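Local structure of putative type 11 methyltransferase (Sulfolobus solfataricus, 3I9F) at residues 19-24 / 40-45; 77-82 / 100-105; 106-111 / 155-160. The protein probably transfers methyl groups from S-adenosylmethionine to an acceptor not yet assigned, and can bind zinc ions. All coordinates share one frame; numbering follows the deposited sequence.

Interaction 1 of 3, residues 19-24 / 40-45; sequences GVIVDY and TKLYCI
The carbonyl oxygen of Y43 is gripped twice by the strand 19-24: D23 N donates a hydrogen bond to Y43 O (2.7 Å, 160° at the hydrogen), lying nearly along the C=O axis, and V22 CA adds a weaker CA-H...O contact to Y43 O at 3.5 Å. The same pattern recurs one pair on, where D23 O accepts from I45 N at 2.9 Å and meets C44 CA. I21 uses both its backbone groups, its N reaching K41 O at 3.0 Å while its O receives Y43 N. This is regular parallel pairing; at its start the T40 N bond to G19 O is bent, with the donor above the carbonyl plane. V22 spreads two methyls over the neighbouring strand. V22 CG1, anti to the backbone N (chi1 168°), touches I45 CD1 at 4.0 Å, and V22 CG2 meets Y43 CD2 at 3.8 Å. An alanine here loses both methyls and would probably loosen the packing of Y43 and I45. V20 CG1 comes in at the edge of the Y43 ring, 3.8 Å from Y43 CE2. I45 CD1 sits over the centre of the Y24 ring in a CH-pi contact, 4.2 Å from the centroid and 1° off the normal. The two strands are the parallel pair of a beta-alpha-beta unit whose helix 32-36 touches D23, L42 and C44; strand 76-82 pairs with the other edge of 19-24, and strand 63-65 lies against Y43.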
loop_
_atom_site.group_PDB
_atom_site.type_symbol
_atom_site.label_atom_id
_atom_site.label_comp_id
_atom_site.label_asym_id
_atom_site.label_seq_id
_atom_site.Cartn_x
_atom_site.Cartn_y
_atom_site.Cartn_z
ATOM N N GLY B 19 -10.607 -4.449 -13.307
ATOM C CA GLY B 19 -10.871 -3.952 -11.935
ATOM C C GLY B 19 -9.718 -4.006 -10.944
ATOM O O GLY B 19 -8.544 -4.163 -11.324
ATOM N N VAL B 20 -10.058 -3.839 -9.664
ATOM C CA VAL B 20 -9.060 -3.906 -8.585
ATOM C C VAL B 20 -8.814 -5.385 -8.247
ATOM O O VAL B 20 -9.741 -6.093 -7.861
ATOM C CB VAL B 20 -9.508 -3.116 -7.325
ATOM C CG1 VAL B 20 -8.513 -3.345 -6.148
ATOM C CG2 VAL B 20 -9.643 -1.640 -7.644
ATOM N N ILE B 21 -7.579 -5.827 -8.429
ATOM C CA ILE B 21 -7.195 -7.212 -8.276
ATOM C C ILE B 21 -6.154 -7.359 -7.160
ATOM O O ILE B 21 -5.302 -6.491 -6.978
ATOM C CB ILE B 21 -6.526 -7.747 -9.571
ATOM C CG1 ILE B 21 -7.489 -7.637 -10.761
ATOM C CG2 ILE B 21 -6.096 -9.203 -9.409
ATOM C CD1 ILE B 21 -6.821 -7.987 -12.154
ATOM N N VAL B 22 -6.178 -8.476 -6.453
ATOM C CA VAL B 22 -5.156 -8.761 -5.475
ATOM C C VAL B 22 -4.566 -10.080 -5.812
ATOM O O VAL B 22 -5.308 -11.012 -5.920
ATOM C CB VAL B 22 -5.746 -8.846 -4.054
ATOM C CG1 VAL B 22 -4.719 -9.446 -3.042
ATOM C CG2 VAL B 22 -6.212 -7.479 -3.585
ATOM N N ASP B 23 -3.246 -10.158 -6.000
ATOM C CA ASP B 23 -2.525 -11.450 -6.085
ATOM C C ASP B 23 -2.017 -11.790 -4.662
ATOM O O ASP B 23 -1.021 -11.227 -4.166
ATOM C CB ASP B 23 -1.348 -11.376 -7.099
ATOM C CG ASP B 23 -0.670 -12.745 -7.382
ATOM O OD1 ASP B 23 -1.194 -13.818 -7.005
ATOM O OD2 ASP B 23 0.425 -12.772 -8.011
ATOM N N TYR B 24 -2.724 -12.702 -4.015
ATOM C CA TYR B 24 -2.520 -13.027 -2.589
ATOM C C TYR B 24 -1.587 -14.247 -2.479
ATOM O O TYR B 24 -1.972 -15.364 -2.764
ATOM C CB TYR B 24 -3.884 -13.315 -1.945
ATOM C CG TYR B 24 -3.972 -13.016 -0.471
ATOM C CD1 TYR B 24 -2.920 -13.296 0.412
ATOM C CD2 TYR B 24 -5.117 -12.486 0.058
ATOM C CE1 TYR B 24 -3.013 -12.987 1.757
ATOM C CE2 TYR B 24 -5.215 -12.212 1.406
ATOM C CZ TYR B 24 -4.165 -12.473 2.245
ATOM O OH TYR B 24 -4.304 -12.164 3.561
ATOM N N THR B 40 -7.116 -2.312 -12.871
ATOM C CA THR B 40 -7.108 -0.876 -12.569
ATOM C C THR B 40 -6.134 -0.613 -11.419
ATOM O O THR B 40 -5.418 0.371 -11.447
ATOM C CB THR B 40 -8.543 -0.271 -12.256
ATOM O OG1 THR B 40 -9.102 -0.833 -11.082
ATOM C CG2 THR B 40 -9.545 -0.507 -13.389
ATOM N N LYS B 41 -6.125 -1.470 -10.399
ATOM C CA LYS B 41 -5.025 -1.546 -9.426
ATOM C C LYS B 41 -4.611 -2.983 -9.217
ATOM O O LYS B 41 -5.447 -3.858 -9.186
ATOM C CB LYS B 41 -5.441 -1.046 -8.058
ATOM C CG LYS B 41 -5.491 0.444 -7.879
ATOM C CD LYS B 41 -5.778 0.793 -6.401
ATOM C CE LYS B 41 -6.016 2.289 -6.231
ATOM N NZ LYS B 41 -7.152 2.487 -5.292
ATOM N N LEU B 42 -3.323 -3.210 -9.013
ATOM C CA LEU B 42 -2.811 -4.538 -8.735
ATOM C C LEU B 42 -2.033 -4.510 -7.435
ATOM O O LEU B 42 -1.029 -3.778 -7.312
ATOM C CB LEU B 42 -1.914 -5.046 -9.864
ATOM C CG LEU B 42 -1.337 -6.452 -9.711
ATOM C CD1 LEU B 42 -2.363 -7.489 -9.263
ATOM C CD2 LEU B 42 -0.741 -6.868 -11.049
ATOM N N TYR B 43 -2.508 -5.309 -6.477
ATOM C CA TYR B 43 -1.805 -5.523 -5.227
ATOM C C TYR B 43 -1.149 -6.896 -5.264
ATOM O O TYR B 43 -1.794 -7.882 -5.642
ATOM C CB TYR B 43 -2.775 -5.522 -4.065
ATOM C CG TYR B 43 -3.489 -4.242 -3.763
ATOM C CD1 TYR B 43 -2.880 -3.255 -3.019
ATOM C CD2 TYR B 43 -4.815 -4.038 -4.163
ATOM C CE1 TYR B 43 -3.534 -2.076 -2.706
ATOM C CE2 TYR B 43 -5.482 -2.877 -3.830
ATOM C CZ TYR B 43 -4.832 -1.897 -3.098
ATOM O OH TYR B 43 -5.465 -0.711 -2.770
ATOM N N CYS B 44 0.109 -6.965 -4.863
ATOM C CA CYS B 44 0.808 -8.213 -4.626
ATOM C C CYS B 44 1.141 -8.370 -3.147
ATOM O O CYS B 44 1.880 -7.562 -2.586
ATOM C CB CYS B 44 2.106 -8.211 -5.390
ATOM S SG CYS B 44 1.844 -8.342 -7.147
ATOM N N ILE B 45 0.611 -9.421 -2.542
ATOM C CA ILE B 45 0.872 -9.747 -1.142
ATOM C C ILE B 45 1.778 -10.978 -0.985
ATOM O O ILE B 45 1.527 -12.031 -1.546
ATOM C CB ILE B 45 -0.439 -10.044 -0.380
ATOM C CG1 ILE B 45 -1.455 -8.935 -0.666
ATOM C CG2 ILE B 45 -0.137 -10.236 1.102
ATOM C CD1 ILE B 45 -2.606 -8.851 0.252
#

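Interaction 2 of 3, residues 77-82 / 100-105; sequences DFILFA and RILKDD. With ZN (zinc ion), chain F.
I79 CD1 is the apolar centre of this contact, with no hydrogen bond crossing between the segments. I79 CD1 meets L102 CD1 at 3.8 Å and I101 CD1 at 4.1 Å, the side chains crossing obliquely in both cases. I101 gets its CD1 there with CG1 in the crowded position between the backbone N and the carbonyl carbon (chi1 62°), whereas L102 has CG anti to its backbone N. L102 CD1 also touches D77 O, two residues before I79, at 3.7 Å. The polar rim is an alignment of chains: D77 and K103 lie side by side, and D77 OD1 rests on K103 CE at 3.3 Å. The opposite charges do not meet, since D77 OD1 and K103 NZ are 4.8 Å apart, so only a long-range attraction is likely. The second D77 oxygen, OD2, is fixed elsewhere by the backbone N of V20. In the outer shell, R159 holds the chain just past the helix, NH2 bonding to L102 O and NE to K103 O. Next along, D104 OD1 binds zinc at 1.9 Å while D104 OD2 stays 2.9 Å from the metal; H166, H168 and H170 of the C-terminal histidine run, evidently a purification tag, complete the site. The contact thus packs the end of helix 91-101, where L102 leaves helical geometry, against the start of strand 76-82, through I79; that strand is flanked in the sheet by strands 19-24 and 106-113.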
loop_
_atom_site.group_PDB
_atom_site.type_symbol
_atom_site.label_atom_id
_atom_site.label_comp_id
_atom_site.label_asym_id
_atom_site.label_seq_id
_atom_site.Cartn_x
_atom_site.Cartn_y
_atom_site.Cartn_z
ATOM N N ASP B 77 -12.165 -6.395 -6.504
ATOM C CA ASP B 77 -13.011 -7.119 -7.469
ATOM C C ASP B 77 -12.635 -8.589 -7.596
ATOM O O ASP B 77 -13.512 -9.459 -7.483
ATOM C CB ASP B 77 -12.974 -6.420 -8.848
ATOM C CG ASP B 77 -13.488 -4.962 -8.779
ATOM O OD1 ASP B 77 -14.718 -4.810 -8.506
ATOM O OD2 ASP B 77 -12.657 -3.993 -8.966
ATOM N N PHE B 78 -11.345 -8.850 -7.795
ATOM C CA PHE B 78 -10.800 -10.183 -7.819
ATOM C C PHE B 78 -9.580 -10.407 -6.865
ATOM O O PHE B 78 -8.683 -9.568 -6.740
ATOM C CB PHE B 78 -10.350 -10.487 -9.248
ATOM C CG PHE B 78 -11.468 -10.450 -10.264
ATOM C CD1 PHE B 78 -12.239 -11.585 -10.507
ATOM C CD2 PHE B 78 -11.749 -9.272 -10.966
ATOM C CE1 PHE B 78 -13.259 -11.557 -11.439
ATOM C CE2 PHE B 78 -12.772 -9.226 -11.882
ATOM C CZ PHE B 78 -13.528 -10.363 -12.134
ATOM N N ILE B 79 -9.553 -11.571 -6.235
ATOM C CA ILE B 79 -8.447 -12.011 -5.398
ATOM C C ILE B 79 -8.006 -13.359 -5.933
ATOM O O ILE B 79 -8.792 -14.296 -5.971
ATOM C CB ILE B 79 -8.906 -12.198 -3.930
ATOM C CG1 ILE B 79 -9.318 -10.863 -3.323
ATOM C CG2 ILE B 79 -7.804 -12.818 -3.106
ATOM C CD1 ILE B 79 -10.028 -10.987 -2.031
ATOM N N LEU B 80 -6.756 -13.457 -6.350
ATOM C CA LEU B 80 -6.213 -14.716 -6.818
ATOM C C LEU B 80 -5.377 -15.381 -5.722
ATOM O O LEU B 80 -4.525 -14.752 -5.073
ATOM C CB LEU B 80 -5.340 -14.484 -8.039
ATOM C CG LEU B 80 -4.563 -15.686 -8.586
ATOM C CD1 LEU B 80 -5.485 -16.758 -9.149
ATOM C CD2 LEU B 80 -3.550 -15.242 -9.637
ATOM N N PHE B 81 -5.617 -16.677 -5.560
ATOM C CA PHE B 81 -4.778 -17.564 -4.755
ATOM C C PHE B 81 -4.246 -18.614 -5.680
ATOM O O PHE B 81 -4.909 -19.584 -5.954
ATOM C CB PHE B 81 -5.611 -18.224 -3.670
ATOM C CG PHE B 81 -5.913 -17.338 -2.498
ATOM C CD1 PHE B 81 -4.971 -17.133 -1.505
ATOM C CD2 PHE B 81 -7.134 -16.774 -2.359
ATOM C CE1 PHE B 81 -5.238 -16.367 -0.430
ATOM C CE2 PHE B 81 -7.431 -15.975 -1.275
ATOM C CZ PHE B 81 -6.483 -15.761 -0.316
ATOM N N ALA B 82 -3.032 -18.406 -6.166
ATOM C CA ALA B 82 -2.375 -19.314 -7.105
ATOM C C ALA B 82 -1.314 -20.158 -6.434
ATOM O O ALA B 82 -0.180 -19.719 -6.243
ATOM C CB ALA B 82 -1.732 -18.501 -8.280
ATOM N N ARG B 100 -13.188 -8.904 4.157
ATOM C CA ARG B 100 -13.303 -7.469 4.431
ATOM C C ARG B 100 -12.993 -6.643 3.172
ATOM O O ARG B 100 -13.664 -5.639 2.942
ATOM C CB ARG B 100 -12.425 -7.067 5.609
ATOM C CG ARG B 100 -12.093 -5.599 5.785
ATOM C CD ARG B 100 -10.957 -5.345 6.854
ATOM N NE ARG B 100 -9.601 -5.573 6.352
ATOM C CZ ARG B 100 -8.975 -4.810 5.460
ATOM N NH1 ARG B 100 -9.551 -3.729 4.960
ATOM N NH2 ARG B 100 -7.736 -5.103 5.064
ATOM N N ILE B 101 -12.012 -7.063 2.373
ATOM C CA ILE B 101 -11.547 -6.243 1.272
ATOM C C ILE B 101 -12.356 -6.485 0.021
ATOM O O ILE B 101 -12.492 -5.604 -0.771
ATOM C CB ILE B 101 -10.030 -6.399 0.962
ATOM C CG1 ILE B 101 -9.679 -7.825 0.555
ATOM C CG2 ILE B 101 -9.179 -5.948 2.150
ATOM C CD1 ILE B 101 -8.213 -8.013 0.114
ATOM N N LEU B 102 -12.900 -7.680 -0.159
ATOM C CA LEU B 102 -13.677 -8.009 -1.360
ATOM C C LEU B 102 -15.037 -7.252 -1.411
ATOM O O LEU B 102 -15.699 -7.070 -0.384
ATOM C CB LEU B 102 -13.929 -9.518 -1.414
ATOM C CG LEU B 102 -14.373 -10.111 -2.746
ATOM C CD1 LEU B 102 -13.250 -10.055 -3.805
ATOM C CD2 LEU B 102 -14.891 -11.536 -2.537
ATOM N N LYS B 103 -15.439 -6.804 -2.603
ATOM C CA LYS B 103 -16.785 -6.187 -2.770
ATOM C C LYS B 103 -17.889 -7.236 -2.618
ATOM O O LYS B 103 -17.640 -8.443 -2.617
ATOM C CB LYS B 103 -16.941 -5.515 -4.130
ATOM C CG LYS B 103 -16.047 -4.320 -4.452
ATOM C CD LYS B 103 -16.514 -3.755 -5.802
ATOM C CE LYS B 103 -15.726 -2.552 -6.322
ATOM N NZ LYS B 103 -15.963 -1.296 -5.477
ATOM N N ASP B 104 -19.122 -6.791 -2.486
ATOM C CA ASP B 104 -20.238 -7.753 -2.437
ATOM C C ASP B 104 -20.321 -8.658 -3.672
ATOM O O ASP B 104 -20.666 -9.804 -3.566
ATOM C CB ASP B 104 -21.543 -7.016 -2.222
ATOM C CG ASP B 104 -21.585 -6.270 -0.874
ATOM O OD1 ASP B 104 -20.619 -6.346 -0.036
ATOM O OD2 ASP B 104 -22.627 -5.609 -0.659
ATOM N N ASP B 105 -19.957 -8.138 -4.837
ATOM C CA ASP B 105 -20.010 -8.876 -6.094
ATOM C C ASP B 105 -18.607 -9.316 -6.542
ATOM O O ASP B 105 -18.377 -9.634 -7.702
ATOM C CB ASP B 105 -20.683 -7.999 -7.177
ATOM C CG ASP B 105 -19.876 -6.676 -7.487
ATOM O OD1 ASP B 105 -19.369 -5.997 -6.516
ATOM O OD2 ASP B 105 -19.782 -6.310 -8.703
HETATM ZN ZN ZN F . -20.991 -5.690 1.747
#

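Interaction 3 of 3, residues 106-111 / 155-160; sequences GRVIII and LVLKRK
Strands 106-113 and 152-159 form the antiparallel step of the Rossmann-like sheet of class I methyltransferases, whose strand order 3-2-1-4-5-7-6 places the reversed strand beside the last of the parallel ones. The tight part runs from V108 to I110 opposite L155 to L157, where two hydrogen-bonded pairs give four backbone bonds. V108 N reaches L157 O at 3.0 Å, in the carbonyl plane and on a lone pair; the return bond from L157 N to V108 O is shorter, 2.8 Å, but more bent, at 136°. I110 and L155 repeat the exchange, L155 N to I110 O spanning 2.7 Å. Between them, I109 faces V156 in a non-hydrogen-bonded pair, and I109 CA makes a CA-H...O contact with L155 O at 3.3 Å. On the face carrying V108, I110, L155 and L157, the side chains close up: V108 CB lies 4.0 Å from L157 CB, and I110 CG1 meets L157 CD2. These residues are buried, with F81 of strand 76-82 packed on V108 and I110. At the other end, R107 and K158 are partly exposed and lie beyond the four bonds, which all belong to V108/L157 and I110/L155. R107 NH1 and K158 NZ, of like charge, lie 5.2 Å apart, a separation that probably eases their repulsion. Chi1 (-101°, off the usual staggered positions) puts R107 CG 3.6 Å from V156 CG1; the bend at chi2 (40°) then lays the rest of the chain alongside the lysine. Its NE is claimed by a salt bridge to E143 of strand 140-146, which probably helps fix the rotation of the flat group. One face of that guanidinium is covered by K158 CB, offset toward the rim, with R107 NH2 at 3.6 Å from K158 CB.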
loop_
_atom_site.group_PDB
_atom_site.type_symbol
_atom_site.label_atom_id
_atom_site.label_comp_id
_atom_site.label_asym_id
_atom_site.label_seq_id
_atom_site.Cartn_x
_atom_site.Cartn_y
_atom_site.Cartn_z
ATOM N N GLY B 106 -17.670 -9.379 -5.608
ATOM C CA GLY B 106 -16.284 -9.706 -5.965
ATOM C C GLY B 106 -16.169 -11.189 -6.165
ATOM O O GLY B 106 -17.089 -11.901 -5.832
ATOM N N ARG B 107 -15.048 -11.624 -6.729
ATOM C CA ARG B 107 -14.783 -13.033 -7.015
ATOM C C ARG B 107 -13.414 -13.467 -6.449
ATOM O O ARG B 107 -12.443 -12.720 -6.512
ATOM C CB ARG B 107 -14.778 -13.254 -8.551
ATOM C CG ARG B 107 -16.036 -13.854 -9.209
ATOM C CD ARG B 107 -17.302 -13.331 -8.657
ATOM N NE ARG B 107 -18.471 -13.722 -9.420
ATOM C CZ ARG B 107 -19.713 -13.337 -9.124
ATOM N NH1 ARG B 107 -20.722 -13.727 -9.895
ATOM N NH2 ARG B 107 -19.953 -12.565 -8.069
ATOM N N VAL B 108 -13.345 -14.685 -5.911
ATOM C CA VAL B 108 -12.082 -15.286 -5.528
ATOM C C VAL B 108 -11.702 -16.363 -6.536
ATOM O O VAL B 108 -12.504 -17.217 -6.851
ATOM C CB VAL B 108 -12.182 -15.900 -4.116
ATOM C CG1 VAL B 108 -10.880 -16.691 -3.761
ATOM C CG2 VAL B 108 -12.499 -14.789 -3.077
ATOM N N ILE B 109 -10.479 -16.315 -7.036
ATOM C CA ILE B 109 -9.982 -17.327 -7.950
ATOM C C ILE B 109 -8.974 -18.206 -7.243
ATOM O O ILE B 109 -7.949 -17.712 -6.824
ATOM C CB ILE B 109 -9.263 -16.714 -9.175
ATOM C CG1 ILE B 109 -10.151 -15.668 -9.868
ATOM C CG2 ILE B 109 -8.912 -17.796 -10.147
ATOM C CD1 ILE B 109 -9.380 -14.527 -10.543
ATOM N N ILE B 110 -9.258 -19.509 -7.136
ATOM C CA ILE B 110 -8.310 -20.489 -6.627
ATOM C C ILE B 110 -7.703 -21.314 -7.745
ATOM O O ILE B 110 -8.420 -21.906 -8.535
ATOM C CB ILE B 110 -8.986 -21.513 -5.662
ATOM C CG1 ILE B 110 -9.705 -20.807 -4.498
ATOM C CG2 ILE B 110 -7.968 -22.552 -5.149
ATOM C CD1 ILE B 110 -8.970 -19.660 -3.908
ATOM N N ILE B 111 -6.376 -21.348 -7.798
ATOM C CA ILE B 111 -5.636 -22.356 -8.534
ATOM C C ILE B 111 -4.740 -23.082 -7.551
ATOM O O ILE B 111 -4.060 -22.453 -6.758
ATOM C CB ILE B 111 -4.772 -21.735 -9.633
ATOM C CG1 ILE B 111 -5.677 -20.993 -10.641
ATOM C CG2 ILE B 111 -3.979 -22.809 -10.351
ATOM C CD1 ILE B 111 -4.919 -20.044 -11.573
ATOM N N LEU B 155 -10.865 -22.817 -9.387
ATOM C CA LEU B 155 -12.229 -22.436 -9.030
ATOM C C LEU B 155 -12.404 -20.921 -9.146
ATOM O O LEU B 155 -11.437 -20.147 -9.005
ATOM C CB LEU B 155 -12.559 -22.863 -7.613
ATOM C CG LEU B 155 -12.201 -24.283 -7.159
ATOM C CD1 LEU B 155 -12.213 -24.308 -5.629
ATOM C CD2 LEU B 155 -13.158 -25.361 -7.752
ATOM N N VAL B 156 -13.626 -20.511 -9.461
ATOM C CA VAL B 156 -14.013 -19.143 -9.355
ATOM C C VAL B 156 -15.117 -19.208 -8.346
ATOM O O VAL B 156 -15.989 -20.054 -8.449
ATOM C CB VAL B 156 -14.516 -18.568 -10.680
ATOM C CG1 VAL B 156 -14.944 -17.059 -10.506
ATOM C CG2 VAL B 156 -13.454 -18.763 -11.797
ATOM N N LEU B 157 -15.067 -18.326 -7.363
ATOM C CA LEU B 157 -15.893 -18.397 -6.202
ATOM C C LEU B 157 -16.587 -17.052 -6.047
ATOM O O LEU B 157 -15.963 -16.041 -6.282
ATOM C CB LEU B 157 -14.990 -18.602 -4.998
ATOM C CG LEU B 157 -14.747 -19.936 -4.343
ATOM C CD1 LEU B 157 -14.379 -20.957 -5.352
ATOM C CD2 LEU B 157 -13.658 -19.776 -3.297
ATOM N N LYS B 158 -17.851 -17.048 -5.626
ATOM C CA LYS B 158 -18.578 -15.834 -5.290
ATOM C C LYS B 158 -19.142 -15.975 -3.907
ATOM O O LYS B 158 -19.289 -17.058 -3.419
ATOM C CB LYS B 158 -19.753 -15.624 -6.256
ATOM C CG LYS B 158 -20.812 -16.776 -6.222
ATOM C CD LYS B 158 -21.896 -16.651 -7.284
ATOM C CE LYS B 158 -23.253 -16.261 -6.713
ATOM N NZ LYS B 158 -24.357 -16.696 -7.614
ATOM N N ARG B 159 -19.515 -14.863 -3.303
ATOM C CA ARG B 159 -20.091 -14.899 -1.972
ATOM C C ARG B 159 -21.434 -15.601 -1.921
ATOM O O ARG B 159 -22.265 -15.378 -2.789
ATOM C CB ARG B 159 -20.323 -13.483 -1.479
ATOM C CG ARG B 159 -19.073 -12.682 -1.190
ATOM C CD ARG B 159 -19.512 -11.361 -0.641
ATOM N NE ARG B 159 -18.447 -10.395 -0.373
ATOM C CZ ARG B 159 -17.739 -10.310 0.760
ATOM N NH1 ARG B 159 -17.895 -11.186 1.721
ATOM N NH2 ARG B 159 -16.846 -9.335 0.915
ATOM N N LYS B 160 -21.680 -16.415 -0.899
ATOM C CA LYS B 160 -23.046 -16.907 -0.660
ATOM C C LYS B 160 -24.032 -15.738 -0.530
ATOM O O LYS B 160 -23.728 -14.765 0.159
ATOM C CB LYS B 160 -23.121 -17.750 0.616
ATOM C CG LYS B 160 -22.743 -19.199 0.427
ATOM C CD LYS B 160 -23.016 -20.034 1.669
ATOM C CE LYS B 160 -22.282 -21.386 1.614
ATOM N NZ LYS B 160 -21.961 -21.913 2.986
#

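In the fold
All three contacts are largely buried and meet in one sheet. Interactions 1 and 3 are strand pairings, parallel in the first and antiparallel in the third, both held by backbone hydrogen bonds, and their centres lie about 15 Å apart. Interaction 2 sits between them and differs in kind: a helix end and the residues that follow it lean on the central strand mainly through apolar side-chain ends, with charge confined to the rim. Strand 76-82 joins the set, since V22 N bonds to F78 O on one edge and I79 O accepts I109 N on the other. Surface character appears at T40, at K103 and D104, and at R107 and K158.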